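Local coordinates for bartonella effector protein (Bep) substrate of VirB T4SS (Bartonella clarridgeiae, PDB 4YK2) that is probably translocated into host cells by the VirB type IV secretion system, its BID domain, the part described here, serving as secretion signal, at residues H32-Q37 against A117-N122; I71-L76 against A112-A117. All coordinates share one frame; numbering follows the deposited sequence. Where two conformers were deposited one is given.

Contact 1: residues H32-Q37 against A117-N122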
# COMPACT_ATOMS: atom_id res chain seq x y z
N HIS A 32 14.20 -6.76 4.37
CA HIS A 32 13.13 -7.53 4.98
C HIS A 32 11.87 -6.69 5.25
O HIS A 32 10.76 -7.13 4.97
CB HIS A 32 13.60 -8.17 6.29
CG HIS A 32 12.50 -8.81 7.07
ND1 HIS A 32 12.00 -10.06 6.75
CD2 HIS A 32 11.80 -8.39 8.15
CE1 HIS A 32 11.03 -10.37 7.60
NE2 HIS A 32 10.89 -9.37 8.45
N SER A 33 12.04 -5.49 5.79
CA SER A 33 10.88 -4.68 6.12
C SER A 33 10.18 -4.18 4.84
O SER A 33 8.95 -3.99 4.83
CB SER A 33 11.27 -3.49 6.99
OG SER A 33 12.22 -2.68 6.31
N ILE A 34 10.95 -3.96 3.79
CA ILE A 34 10.38 -3.61 2.48
C ILE A 34 9.53 -4.76 1.98
O ILE A 34 8.38 -4.57 1.57
CB ILE A 34 11.47 -3.25 1.46
CG1 ILE A 34 12.15 -1.94 1.85
CG2 ILE A 34 10.87 -3.17 0.04
CD1 ILE A 34 13.31 -1.57 0.95
N GLN A 35 10.10 -5.96 2.02
CA GLN A 35 9.42 -7.13 1.52
C GLN A 35 8.14 -7.44 2.30
O GLN A 35 7.11 -7.77 1.70
CB GLN A 35 10.35 -8.33 1.54
CG GLN A 35 9.77 -9.58 0.92
CD GLN A 35 10.74 -10.74 1.00
OE1 GLN A 35 11.02 -11.41 -0.00
NE2 GLN A 35 11.25 -10.99 2.20
N GLU A 36 8.18 -7.32 3.62
CA GLU A 36 6.99 -7.57 4.42
C GLU A 36 5.86 -6.57 4.13
O GLU A 36 4.68 -6.93 4.18
CB GLU A 36 7.32 -7.53 5.92
CG GLU A 36 8.00 -8.81 6.43
CD GLU A 36 7.23 -10.08 6.07
OE1 GLU A 36 6.11 -10.28 6.60
OE2 GLU A 36 7.74 -10.89 5.25
N GLN A 37 6.20 -5.31 3.85
CA GLN A 37 5.16 -4.33 3.52
C GLN A 37 4.57 -4.62 2.15
O GLN A 37 3.36 -4.49 1.96
CB GLN A 37 5.71 -2.91 3.57
CG GLN A 37 6.07 -2.48 5.00
CD GLN A 37 4.95 -2.76 5.99
OE1 GLN A 37 3.78 -2.49 5.71
NE2 GLN A 37 5.30 -3.32 7.14
N ALA A 117 7.02 3.14 2.18
CA ALA A 117 7.74 4.36 1.82
C ALA A 117 8.85 4.71 2.80
O ALA A 117 9.92 5.13 2.40
CB ALA A 117 6.77 5.52 1.71
N ASP A 118 8.57 4.57 4.10
CA ASP A 118 9.57 4.83 5.13
C ASP A 118 10.75 3.89 5.01
O ASP A 118 11.90 4.29 5.19
CB ASP A 118 8.97 4.69 6.53
CG ASP A 118 8.05 5.85 6.91
OD1 ASP A 118 8.02 6.85 6.17
OD2 ASP A 118 7.38 5.75 7.96
N ALA A 119 10.47 2.62 4.72
CA ALA A 119 11.52 1.61 4.61
C ALA A 119 12.37 1.88 3.38
O ALA A 119 13.59 1.76 3.43
CB ALA A 119 10.93 0.22 4.56
N VAL A 120 11.73 2.26 2.28
CA VAL A 120 12.45 2.61 1.07
C VAL A 120 13.31 3.86 1.31
O VAL A 120 14.49 3.90 0.96
CB VAL A 120 11.49 2.85 -0.11
CG1 VAL A 120 12.25 3.39 -1.32
CG2 VAL A 120 10.75 1.56 -0.47
N GLU A 121 12.70 4.87 1.92
CA GLU A 121 13.38 6.12 2.23
C GLU A 121 14.59 5.89 3.13
O GLU A 121 15.62 6.55 2.99
CB GLU A 121 12.41 7.10 2.89
CG GLU A 121 13.00 8.46 3.20
CD GLU A 121 12.75 9.47 2.10
OE1 GLU A 121 13.72 9.91 1.46
OE2 GLU A 121 11.57 9.82 1.89
N ASN A 122 14.47 4.93 4.04
CA ASN A 122 15.56 4.65 4.97
C ASN A 122 16.68 3.89 4.28
O ASN A 122 17.86 4.09 4.59
CB ASN A 122 15.06 3.85 6.18
CG ASN A 122 16.20 3.33 7.04
OD1 ASN A 122 16.75 4.06 7.87
ND2 ASN A 122 16.57 2.07 6.84
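Two helices of the BID-domain four-helix bundle, 21-49 and 106-123, pack antiparallel where Ser-33 and Ile-34 meet Ala-119 and Val-120. The axes of the short segments come within 8.9 Å of each other at an angle of 155° between their directions. Ala-119 sits at the centre: its CA is 5.8 Å from the CA of Ile-34, a separation small enough for the methyl CB to reach the neighbouring helix directly. Two side chains meet that methyl. Ser-33 brings its hydroxyl, with OG 3.6 Å from Ala-119 CB, and Ile-34 lays CG1 3.7 Å from the same CB. The longer branch of Ile-34 has CG1 beside the backbone N (chi1 -68°) and runs on extended through CD1, which carries it past Ala-119 to the next residue. There CD1 of Ile-34 lies 4.3 Å from CG2 of Val-120, a looser touch. The other branch of Ile-34, CG2, turns instead to Tyr-116, one helical turn before Val-120. Val-120 also packs on Pro-66 and His-63, which joins this pair to helix 56-64 and the loop after it. The hydroxyl of Ser-33 is hydrogen-bonded to the carbonyl O of Ser-30 within its own helix, with a weaker bond to Val-29 O. Its polarity is thereby met locally, and toward Ala-119 it offers plain van der Waals contact. No hydrogen bond spans the two segments; the antiparallel pair is held here by van der Waals packing, mostly apolar, with Ala-119 at the closest backbone approach and the Ser-33 hydroxyl beside it.

Contact 2: residues I71-L76 against A112-A117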
# COMPACT_ATOMS: atom_id res chain seq x y z
N ILE A 71 0.73 12.44 -1.49
CA ILE A 71 -0.30 12.70 -2.50
C ILE A 71 -1.11 11.44 -2.80
O ILE A 71 -2.34 11.45 -2.81
CB ILE A 71 0.34 13.25 -3.80
CG1 ILE A 71 0.73 14.71 -3.60
CG2 ILE A 71 -0.62 13.12 -4.98
CD1 ILE A 71 1.71 15.24 -4.65
N ILE A 72 -0.41 10.35 -3.04
CA ILE A 72 -1.04 9.07 -3.30
C ILE A 72 -1.90 8.60 -2.11
O ILE A 72 -3.03 8.15 -2.31
CB ILE A 72 0.03 8.04 -3.69
CG1 ILE A 72 0.55 8.39 -5.10
CG2 ILE A 72 -0.54 6.63 -3.64
CD1 ILE A 72 1.88 7.71 -5.47
N SER A 73 -1.39 8.76 -0.89
CA SER A 73 -2.10 8.34 0.32
C SER A 73 -3.38 9.12 0.56
O SER A 73 -4.39 8.55 0.98
CB SER A 73 -1.20 8.50 1.56
OG SER A 73 -0.12 7.59 1.46
N ASN A 74 -3.33 10.42 0.33
CA ASN A 74 -4.49 11.30 0.45
C ASN A 74 -5.60 10.90 -0.52
O ASN A 74 -6.78 10.88 -0.18
CB ASN A 74 -4.10 12.75 0.20
CG ASN A 74 -5.28 13.69 0.29
OD1 ASN A 74 -5.77 13.98 1.37
ND2 ASN A 74 -5.74 14.16 -0.87
N THR A 75 -5.21 10.60 -1.76
CA THR A 75 -6.17 10.14 -2.75
C THR A 75 -6.78 8.81 -2.33
O THR A 75 -7.98 8.59 -2.45
CB THR A 75 -5.54 10.00 -4.15
OG1 THR A 75 -5.16 11.30 -4.63
CG2 THR A 75 -6.55 9.38 -5.13
N LEU A 76 -5.95 7.92 -1.79
CA LEU A 76 -6.44 6.60 -1.38
C LEU A 76 -7.42 6.72 -0.22
O LEU A 76 -8.42 5.99 -0.16
CB LEU A 76 -5.26 5.70 -1.00
CG LEU A 76 -5.58 4.23 -0.74
CD1 LEU A 76 -6.31 3.61 -1.91
CD2 LEU A 76 -4.27 3.45 -0.45
N ALA A 112 0.21 0.68 5.47
CA ALA A 112 1.22 -0.21 4.93
C ALA A 112 2.03 0.49 3.84
O ALA A 112 3.24 0.28 3.72
CB ALA A 112 0.59 -1.47 4.39
N ILE A 113 1.38 1.36 3.08
CA ILE A 113 2.07 2.14 2.06
C ILE A 113 3.02 3.15 2.71
O ILE A 113 4.13 3.35 2.23
CB ILE A 113 1.05 2.82 1.11
CG1 ILE A 113 0.38 1.77 0.23
CG2 ILE A 113 1.74 3.89 0.25
CD1 ILE A 113 -0.83 2.31 -0.55
N HIS A 114 2.60 3.77 3.81
CA HIS A 114 3.48 4.68 4.54
C HIS A 114 4.70 3.93 5.10
O HIS A 114 5.83 4.43 5.04
CB HIS A 114 2.74 5.39 5.68
CG HIS A 114 2.00 6.62 5.26
ND1 HIS A 114 2.64 7.81 4.95
CD2 HIS A 114 0.67 6.86 5.12
CE1 HIS A 114 1.73 8.71 4.61
NE2 HIS A 114 0.53 8.17 4.71
N LYS A 115 4.48 2.74 5.64
CA LYS A 115 5.59 1.91 6.15
C LYS A 115 6.55 1.50 5.03
O LYS A 115 7.77 1.54 5.20
CB LYS A 115 5.07 0.68 6.87
CG LYS A 115 4.44 0.98 8.21
CD LYS A 115 4.03 -0.29 8.93
CE LYS A 115 3.28 0.05 10.22
NZ LYS A 115 2.50 -1.11 10.73
N TYR A 116 5.99 1.10 3.89
CA TYR A 116 6.78 0.78 2.71
C TYR A 116 7.65 1.97 2.29
O TYR A 116 8.86 1.84 2.11
CB TYR A 116 5.84 0.35 1.56
CG TYR A 116 6.52 0.18 0.22
CD1 TYR A 116 7.19 -0.99 -0.10
CD2 TYR A 116 6.47 1.19 -0.73
CE1 TYR A 116 7.80 -1.14 -1.32
CE2 TYR A 116 7.08 1.05 -1.95
CZ TYR A 116 7.74 -0.12 -2.24
OH TYR A 116 8.34 -0.26 -3.47
N ALA A 117 7.02 3.14 2.18
CA ALA A 117 7.74 4.36 1.82
C ALA A 117 8.85 4.71 2.80
O ALA A 117 9.92 5.13 2.40
CB ALA A 117 6.77 5.52 1.71
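Leu-76 reaches across to Ile-113, its methyl CD2 lying 3.6 Å from CD1 of the isoleucine, and the two side chains meet at a slant. The leucine makes this approach with the CD2 branch alone, while Ile-113 answers with the end of its longer branch. Phe-83 packs on Leu-76, and Ile-62 and Leu-55 pack on Ile-113, so this methyl pair belongs to a larger apolar core. About one turn earlier on helix 69-78, Ser-73 meets the ring of His-114. NE2 of His-114 is 3.6 Å from CB of Ser-73 and 3.4 Å from its OG, which approaches the ring obliquely. That hydroxyl is hydrogen-bonded to the carbonyl O of Thr-69 in the preceding turn, and the imidazole also leans on Thr-69. The segment axes are 10.8 Å apart and nearly antiparallel, at 173°; across this wider gap, with 7.7 Å between CA of Ser-73 and CA of Ile-113, Leu-76, Ile-113 and His-114 do most of the reaching. An aliphatic pair meeting end methyl to end methyl between antiparallel helices is typical of the core of a four-helix bundle.

How the contacts relate
Both contacts use helix 106-123, and their centres are about 12 Å apart. Helix 21-49 joins it in contact 1 and helix 69-78 in contact 2, so the last helix lies between the two as a shared partner. The segments overlap at Ala-117, and the contacts also touch directly, through Gln-37 and Ile-34 packing against residues 112-116. In chain order the segments run 32-37, 71-76, 112-117 and 117-122: contact 2 closes the shorter excursion within the longer one closed by contact 1. The last modelled helix thus ties early and middle parts of the sequence into one compact BID-domain bundle.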